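Local coordinates for protein tonb-dependent siderophore receptor (Acinetobacter baumannii, PDB 5FP1) that probably takes part in the initial step of iron uptake by binding iron-chelating siderophores at the outer membrane, at residues Lys121-Ala126 with Glu518-Phe523; Val468-Gly473 with Tyr488-Ser493. One frame throughout, in Å; residues are numbered along the deposited sequence.

Contacts 1 and 2 lie side by side, their centres about 5 Å apart, and together illustrate how a plugged barrel is built from two kinds of contact. Contact 2 joins neighbouring strands 459-476 and 482-493 within the barrel wall, while contact 1 sets the plug against the next strand, 518-531. Both segments of contact 2 fall between those of contact 1 along the chain: plug segment first, then the three barrel strands. Backbone pairing between Thr522 and Ala489 and a bond between Gln521 and Tyr488 tie the two contacts within the wall. From the plug, Ser125 bonds to Ala492 and the carbonyl oxygen of Ser123 packs on Ala489 CB, so 121-126 meets strand 482-493 as well as strand 518-531.

Contact 1 (Lys121-Ala126 with Glu518-Phe523); sequences KGSASA and EEAQTF
The seam between plug and barrel wall of a TonB-dependent receptor is bridged here by two hydroxyls, those of Ser123 and Thr522. Ser123 lies in the turn between strand 114-121 and helix 125-128, and its side chain reaches down onto strand 518-531. Ser123 OG and Thr522 OG1 are hydrogen-bonded at 2.8 Å. Each hydroxyl stands anti to its own carbonyl carbon (chi1 -58° in Ser123, -65° in Thr522), placing each oxygen beside its own backbone N, where the two meet. Ser123 OG also comes down on the strand backbone, 3.3 Å from Gln521 C, with Ala520 CB farther off at 4.4 Å. Thr522 OG1 in turn approaches Gly122, 3.7 Å from its CA; with phi at 106°, a CB there would be jammed against the carbonyl O of Lys121, so the backbone itself calls for glycine. Both hydroxyls have second partners: Val133 O in the plug for Ser123 OG, and Thr545 OG1 on the adjoining barrel strand for Thr522 OG1. The buried oxygens are thus hydrogen-bonded in a row from plug to wall. The setting is a globular plug lodged inside a beta-barrel, the architecture of TonB-dependent receptors.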
ATOM      1  N   LYS A 121       3.846  -1.341  11.721  1.00 17.91           N
ATOM      2  CA  LYS A 121       5.106  -1.948  11.329  1.00 17.98           C
ATOM      3  C   LYS A 121       5.438  -3.081  12.291  1.00 23.16           C
ATOM      4  O   LYS A 121       5.384  -2.910  13.519  1.00 22.54           O
ATOM      5  CB  LYS A 121       6.222  -0.887  11.292  1.00 24.21           C
ATOM      6  CG  LYS A 121       5.969   0.253  10.321  1.00 25.69           C
ATOM      7  CD  LYS A 121       7.136   1.240  10.321  1.00 31.24           C
ATOM      8  CE  LYS A 121       6.677   2.683  10.243  1.00 37.83           C
ATOM      9  NZ  LYS A 121       7.787   3.665  10.488  1.00 44.09           N
ATOM     10  N   GLY A 122       5.763  -4.245  11.730  1.00 19.10           N
ATOM     11  CA  GLY A 122       5.892  -5.466  12.499  1.00 19.74           C
ATOM     12  C   GLY A 122       4.739  -6.437  12.289  1.00 20.83           C
ATOM     13  O   GLY A 122       3.613  -6.047  11.968  1.00 19.06           O
ATOM     14  N   SER A 123       5.026  -7.704  12.522  1.00 18.57           N
ATOM     15  CA  SER A 123       4.071  -8.794  12.374  1.00 18.89           C
ATOM     16  C   SER A 123       2.805  -8.525  13.135  1.00 18.55           C
ATOM     17  O   SER A 123       2.838  -8.136  14.306  1.00 18.98           O
ATOM     18  CB  SER A 123       4.719 -10.094  12.842  1.00 16.57           C
ATOM     19  OG  SER A 123       5.902 -10.341  12.092  1.00 16.84           O
ATOM     20  N   ALA A 124       1.661  -8.685  12.473  1.00 18.27           N
ATOM     21  CA  ALA A 124       0.414  -8.281  13.107  1.00 18.50           C
ATOM     22  C   ALA A 124      -0.815  -9.124  12.841  1.00 15.52           C
ATOM     23  O   ALA A 124      -1.930  -8.590  12.795  1.00 18.09           O
ATOM     24  CB  ALA A 124       0.143  -6.828  12.732  1.00 20.51           C
ATOM     25  N   SER A 125      -0.662 -10.431  12.691  1.00 18.27           N
ATOM     26  CA  SER A 125      -1.817 -11.268  12.411  1.00 17.12           C
ATOM     27  C   SER A 125      -2.835 -11.278  13.539  1.00 20.10           C
ATOM     28  O   SER A 125      -4.008 -11.479  13.268  1.00 18.50           O
ATOM     29  CB  SER A 125      -1.431 -12.709  12.035  1.00 17.23           C
ATOM     30  OG  SER A 125      -0.750 -12.755  10.795  1.00 18.65           O
ATOM     31  N   ALA A 126      -2.435 -11.060  14.796  1.00 16.82           N
ATOM     32  CA  ALA A 126      -3.435 -11.076  15.868  1.00 16.72           C
ATOM     33  C   ALA A 126      -4.452  -9.945  15.681  1.00 18.09           C
ATOM     34  O   ALA A 126      -5.606 -10.026  16.139  1.00 19.43           O
ATOM     35  CB  ALA A 126      -2.770 -11.010  17.232  1.00 18.81           C
ATOM     36  N   GLU A 518       2.952 -19.904   5.547  1.00 19.26           N
ATOM     37  CA  GLU A 518       4.220 -19.314   5.944  1.00 19.08           C
ATOM     38  C   GLU A 518       4.081 -18.771   7.343  1.00 19.14           C
ATOM     39  O   GLU A 518       2.999 -18.394   7.761  1.00 16.71           O
ATOM     40  CB  GLU A 518       4.601 -18.187   4.999  1.00 18.81           C
ATOM     41  CG  GLU A 518       4.860 -18.652   3.567  1.00 18.26           C
ATOM     42  CD  GLU A 518       5.425 -17.545   2.707  1.00 20.50           C
ATOM     43  OE1 GLU A 518       4.845 -16.426   2.702  1.00 22.81           O
ATOM     44  OE2 GLU A 518       6.441 -17.780   2.025  1.00 19.57           O
ATOM     45  N   GLU A 519       5.190 -18.728   8.067  1.00 16.64           N
ATOM     46  CA  GLU A 519       5.184 -18.300   9.452  1.00 17.70           C
ATOM     47  C   GLU A 519       6.229 -17.226   9.635  1.00 16.97           C
ATOM     48  O   GLU A 519       7.366 -17.344   9.134  1.00 18.44           O
ATOM     49  CB  GLU A 519       5.485 -19.472  10.390  1.00 21.65           C
ATOM     50  CG  GLU A 519       4.438 -20.561  10.374  1.00 26.80           C
ATOM     51  CD  GLU A 519       4.856 -21.745  11.239  1.00 30.22           C
ATOM     52  OE1 GLU A 519       4.664 -21.688  12.451  1.00 43.99           O
ATOM     53  OE2 GLU A 519       5.432 -22.695  10.716  1.00 44.68           O
ATOM     54  N   ALA A 520       5.836 -16.163  10.320  1.00 17.27           N
ATOM     55  CA  ALA A 520       6.713 -15.025  10.537  1.00 15.34           C
ATOM     56  C   ALA A 520       6.553 -14.546  11.966  1.00 16.69           C
ATOM     57  O   ALA A 520       5.566 -14.877  12.654  1.00 16.76           O
ATOM     58  CB  ALA A 520       6.395 -13.892   9.560  1.00 16.53           C
ATOM     59  N   GLN A 521       7.492 -13.728  12.390  1.00 15.65           N
ATOM     60  CA  GLN A 521       7.455 -13.189  13.730  1.00 18.91           C
ATOM     61  C   GLN A 521       8.258 -11.906  13.839  1.00 15.86           C
ATOM     62  O   GLN A 521       9.179 -11.643  13.048  1.00 17.29           O
ATOM     63  CB  GLN A 521       7.942 -14.248  14.734  1.00 18.68           C
ATOM     64  CG  GLN A 521       9.405 -14.600  14.512  1.00 21.35           C
ATOM     65  CD  GLN A 521       9.908 -15.791  15.319  1.00 28.81           C
ATOM     66  OE1 GLN A 521       9.172 -16.435  16.059  1.00 29.88           O
ATOM     67  NE2 GLN A 521      11.177 -16.079  15.169  1.00 30.64           N
ATOM     68  N   THR A 522       7.895 -11.090  14.830  1.00 16.81           N
ATOM     69  CA  THR A 522       8.621  -9.886  15.158  1.00 16.94           C
ATOM     70  C   THR A 522       8.934  -9.844  16.651  1.00 18.74           C
ATOM     71  O   THR A 522       8.042 -10.018  17.490  1.00 16.87           O
ATOM     72  CB  THR A 522       7.810  -8.636  14.773  1.00 18.44           C
ATOM     73  OG1 THR A 522       7.657  -8.587  13.346  1.00 16.57           O
ATOM     74  CG2 THR A 522       8.493  -7.342  15.255  1.00 18.58           C
ATOM     75  N   PHE A 523      10.214  -9.673  16.953  1.00 19.06           N
ATOM     76  CA  PHE A 523      10.677  -9.340  18.316  1.00 17.96           C
ATOM     77  C   PHE A 523      11.130  -7.883  18.319  1.00 17.29           C
ATOM     78  O   PHE A 523      11.952  -7.471  17.497  1.00 18.59           O
ATOM     79  CB  PHE A 523      11.841 -10.244  18.759  1.00 21.16           C
ATOM     80  CG  PHE A 523      12.407  -9.826  20.122  1.00 27.91           C
ATOM     81  CD1 PHE A 523      11.714 -10.136  21.289  1.00 30.37           C
ATOM     82  CD2 PHE A 523      13.548  -9.040  20.219  1.00 38.79           C
ATOM     83  CE1 PHE A 523      12.196  -9.743  22.535  1.00 33.99           C
ATOM     84  CE2 PHE A 523      14.027  -8.626  21.458  1.00 41.62           C
ATOM     85  CZ  PHE A 523      13.347  -8.980  22.615  1.00 34.22           C
TER

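Contact 2 (Val468-Gly473 with Tyr488-Ser493). With C8E ((hydroxyethyloxy)tri(ethyloxy)octane), chain E.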
ATOM      1  N   VAL A 468      -3.302 -20.153  14.551  1.00 18.63           N
ATOM      2  CA  VAL A 468      -3.461 -19.281  15.698  1.00 17.65           C
ATOM      3  C   VAL A 468      -2.292 -18.329  15.695  1.00 20.80           C
ATOM      4  O   VAL A 468      -1.149 -18.757  15.513  1.00 19.42           O
ATOM      5  CB  VAL A 468      -3.445 -20.114  17.004  1.00 23.42           C
ATOM      6  CG1 VAL A 468      -3.420 -19.218  18.244  1.00 22.43           C
ATOM      7  CG2 VAL A 468      -4.649 -21.039  17.016  1.00 27.87           C
ATOM      8  N   THR A 469      -2.567 -17.046  15.886  1.00 18.79           N
ATOM      9  CA  THR A 469      -1.501 -16.076  15.984  1.00 17.76           C
ATOM     10  C   THR A 469      -1.664 -15.271  17.265  1.00 20.66           C
ATOM     11  O   THR A 469      -2.748 -15.257  17.896  1.00 17.78           O
ATOM     12  CB  THR A 469      -1.471 -15.126  14.769  1.00 17.62           C
ATOM     13  OG1 THR A 469      -2.735 -14.485  14.620  1.00 18.25           O
ATOM     14  CG2 THR A 469      -1.175 -15.909  13.532  1.00 18.63           C
ATOM     15  N   TYR A 470      -0.583 -14.631  17.683  1.00 19.29           N
ATOM     16  CA  TYR A 470      -0.653 -13.884  18.919  1.00 21.04           C
ATOM     17  C   TYR A 470       0.300 -12.732  19.051  1.00 20.84           C
ATOM     18  O   TYR A 470       1.155 -12.488  18.203  1.00 19.18           O
ATOM     19  CB  TYR A 470      -0.506 -14.853  20.096  1.00 26.70           C
ATOM     20  CG  TYR A 470       0.819 -15.575  20.154  1.00 24.30           C
ATOM     21  CD1 TYR A 470       1.018 -16.770  19.461  1.00 29.37           C
ATOM     22  CD2 TYR A 470       1.849 -15.101  20.949  1.00 36.00           C
ATOM     23  CE1 TYR A 470       2.237 -17.439  19.528  1.00 34.40           C
ATOM     24  CE2 TYR A 470       3.066 -15.774  21.038  1.00 33.63           C
ATOM     25  CZ  TYR A 470       3.260 -16.934  20.317  1.00 36.31           C
ATOM     26  OH  TYR A 470       4.480 -17.593  20.411  1.00 44.29           O
ATOM     27  N   GLN A 471       0.118 -11.992  20.136  1.00 20.21           N
ATOM     28  CA  GLN A 471       1.004 -10.927  20.490  1.00 21.16           C
ATOM     29  C   GLN A 471       1.089 -10.848  22.004  1.00 23.58           C
ATOM     30  O   GLN A 471       0.103 -11.099  22.701  1.00 19.06           O
ATOM     31  CB  GLN A 471       0.551  -9.583  19.908  1.00 23.66           C
ATOM     32  CG  GLN A 471      -0.627  -8.906  20.552  1.00 32.86           C
ATOM     33  CD  GLN A 471      -1.129  -7.705  19.734  1.00 42.85           C
ATOM     34  OE1 GLN A 471      -1.230  -7.776  18.514  1.00 42.34           O
ATOM     35  NE2 GLN A 471      -1.442  -6.608  20.409  1.00 38.78           N
ATOM     36  N   ALA A 472       2.266 -10.490  22.494  1.00 19.42           N
ATOM     37  CA  ALA A 472       2.483 -10.274  23.916  1.00 20.77           C
ATOM     38  C   ALA A 472       3.489  -9.165  24.072  1.00 23.76           C
ATOM     39  O   ALA A 472       4.549  -9.175  23.425  1.00 22.57           O
ATOM     40  CB  ALA A 472       3.015 -11.555  24.565  1.00 25.04           C
ATOM     41  N   GLY A 473       3.186  -8.201  24.929  1.00 20.08           N
ATOM     42  CA  GLY A 473       4.140  -7.149  25.192  1.00 20.50           C
ATOM     43  C   GLY A 473       4.027  -6.632  26.620  1.00 23.59           C
ATOM     44  O   GLY A 473       2.974  -6.741  27.247  1.00 19.68           O
ATOM     45  N   TYR A 488       6.501  -9.283  21.382  1.00 16.45           N
ATOM     46  CA  TYR A 488       6.618 -10.376  20.448  1.00 18.38           C
ATOM     47  C   TYR A 488       5.272 -10.581  19.759  1.00 18.07           C
ATOM     48  O   TYR A 488       4.229 -10.601  20.403  1.00 17.77           O
ATOM     49  CB  TYR A 488       7.042 -11.645  21.181  1.00 19.53           C
ATOM     50  CG  TYR A 488       7.148 -12.849  20.292  1.00 20.97           C
ATOM     51  CD1 TYR A 488       8.224 -13.024  19.445  1.00 26.06           C
ATOM     52  CD2 TYR A 488       6.133 -13.787  20.265  1.00 23.21           C
ATOM     53  CE1 TYR A 488       8.306 -14.137  18.613  1.00 25.30           C
ATOM     54  CE2 TYR A 488       6.203 -14.894  19.443  1.00 26.73           C
ATOM     55  CZ  TYR A 488       7.289 -15.062  18.619  1.00 24.82           C
ATOM     56  OH  TYR A 488       7.328 -16.178  17.796  1.00 25.74           O
ATOM     57  N   ALA A 489       5.294 -10.784  18.450  1.00 16.51           N
ATOM     58  CA  ALA A 489       4.037 -10.977  17.691  1.00 17.82           C
ATOM     59  C   ALA A 489       4.296 -11.882  16.510  1.00 18.12           C
ATOM     60  O   ALA A 489       5.409 -11.880  15.940  1.00 17.02           O
ATOM     61  CB  ALA A 489       3.479  -9.634  17.225  1.00 18.38           C
ATOM     62  N   THR A 490       3.292 -12.685  16.169  1.00 16.78           N
ATOM     63  CA  THR A 490       3.436 -13.631  15.087  1.00 17.69           C
ATOM     64  C   THR A 490       2.554 -13.272  13.890  1.00 17.38           C
ATOM     65  O   THR A 490       1.624 -12.445  13.973  1.00 18.09           O
ATOM     66  CB  THR A 490       3.110 -15.080  15.525  1.00 17.98           C
ATOM     67  OG1 THR A 490       1.727 -15.204  15.906  1.00 19.10           O
ATOM     68  CG2 THR A 490       4.015 -15.515  16.684  1.00 23.47           C
ATOM     69  N   SER A 491       2.847 -13.945  12.785  1.00 18.34           N
ATOM     70  CA  SER A 491       2.057 -13.842  11.577  1.00 17.43           C
ATOM     71  C   SER A 491       2.043 -15.178  10.860  1.00 19.77           C
ATOM     72  O   SER A 491       2.989 -15.946  10.954  1.00 17.15           O
ATOM     73  CB  SER A 491       2.644 -12.755  10.678  1.00 21.75           C
ATOM     74  OG  SER A 491       2.188 -12.877   9.332  1.00 21.68           O
ATOM     75  N   ALA A 492       0.964 -15.432  10.130  1.00 17.96           N
ATOM     76  CA  ALA A 492       0.827 -16.589   9.257  1.00 16.85           C
ATOM     77  C   ALA A 492       0.235 -16.100   7.917  1.00 19.42           C
ATOM     78  O   ALA A 492      -0.611 -15.190   7.891  1.00 18.76           O
ATOM     79  CB  ALA A 492      -0.079 -17.635   9.893  1.00 18.82           C
ATOM     80  N   SER A 493       0.721 -16.678   6.821  1.00 16.16           N
ATOM     81  CA  SER A 493       0.335 -16.255   5.459  1.00 17.31           C
ATOM     82  C   SER A 493       0.073 -17.498   4.618  1.00 16.68           C
ATOM     83  O   SER A 493       1.010 -18.206   4.227  1.00 16.60           O
ATOM     84  CB  SER A 493       1.422 -15.371   4.816  1.00 19.56           C
ATOM     85  OG  SER A 493       0.972 -14.793   3.570  1.00 23.34           O
TER
HETATM   86  C1  C8E E1719      -9.408 -16.643  20.643  1.00 39.47           C
HETATM   87  C2  C8E E1719      -8.905 -17.873  19.920  1.00 48.05           C
HETATM   88  C3  C8E E1719      -8.637 -18.991  20.911  1.00 50.59           C
HETATM   89  C4  C8E E1719      -7.488 -19.900  20.480  1.00 52.65           C
HETATM   90  C5  C8E E1719      -7.996 -21.177  19.819  1.00 57.40           C
HETATM   91  C6  C8E E1719      -7.048 -22.354  20.040  1.00 63.88           C
HETATM   92  C7  C8E E1719      -7.504 -23.581  19.251  1.00 72.92           C
HETATM   93  C8  C8E E1719      -6.350 -24.278  18.530  1.00 83.28           C
HETATM   94  O9  C8E E1719      -6.653 -24.405  17.137  1.00 91.19           O
HETATM   95  C10 C8E E1719      -5.703 -25.212  16.430  1.00 93.51           C
HETATM   96  C11 C8E E1719      -5.170 -24.449  15.214  1.00 94.11           C
HETATM   97  O12 C8E E1719      -4.014 -25.069  14.634  1.00 88.93           O
HETATM   98  C13 C8E E1719      -2.999 -25.446  15.572  1.00 97.12           C
HETATM   99  C14 C8E E1719      -2.597 -24.269  16.460  1.00102.35           C
HETATM  100  O15 C8E E1719      -1.778 -24.711  17.545  1.00 97.35           O
HETATM  101  C16 C8E E1719      -2.522 -25.048  18.714  1.00 99.60           C
HETATM  102  C17 C8E E1719      -2.123 -24.121  19.853  1.00 97.93           C
HETATM  103  O18 C8E E1719      -3.184 -24.053  20.803  1.00 95.66           O
HETATM  104  C19 C8E E1719      -3.216 -22.781  21.444  1.00 94.42           C
HETATM  105  C20 C8E E1719      -4.289 -22.767  22.524  1.00 93.44           C
HETATM  106  O21 C8E E1719      -4.549 -21.410  22.897  1.00 92.48           O
HETATM  107  O   HOH W   1       1.422 -17.896  15.397  1.00 23.50           O
HETATM  108  O   HOH W   2       0.314 -10.994  15.856  1.00 18.66           O
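Tyr488, Tyr470 and Thr490 carry most of this contact between barrel strands. The two tyrosine rings lean together obliquely, planes at 48° and centroids 5.7 Å apart. Tyr470 OH comes up to the edge of the Tyr488 ring, 3.3 Å from CE2, while the Tyr488 hydroxyl bonds to Gln521 on the following strand. Thr490 adds a methyl: its CG2 lies over one face of the Tyr470 ring, 4.1 Å from the centroid, in a CH-pi contact. This is an antiparallel hairpin of the transmembrane barrel, strands 459-476 and 482-493; C8E detergent touches both tyrosines, whereas Gln471 and Ala489 on the other face meet the plug. Ala472 and Tyr488 form a regular hydrogen-bonded pair, with Tyr488 N 2.8 Å from Ala472 O. Farther along, the ladder changes. Thr490 N still donates to Tyr470 O, but Tyr470 N bonds to the side-chain oxygen Thr490 OG1 at 3.0 Å, not to a backbone carbonyl; chi1 of 64° holds OG1 between its own backbone N and carbonyl carbon. One water spans Tyr470 O and Thr490 O, donating to both; another links Thr490 OG1 to Val468 O, and a different C8E molecule lies against Val468, its C14 3.9 Å from Val468 CG2.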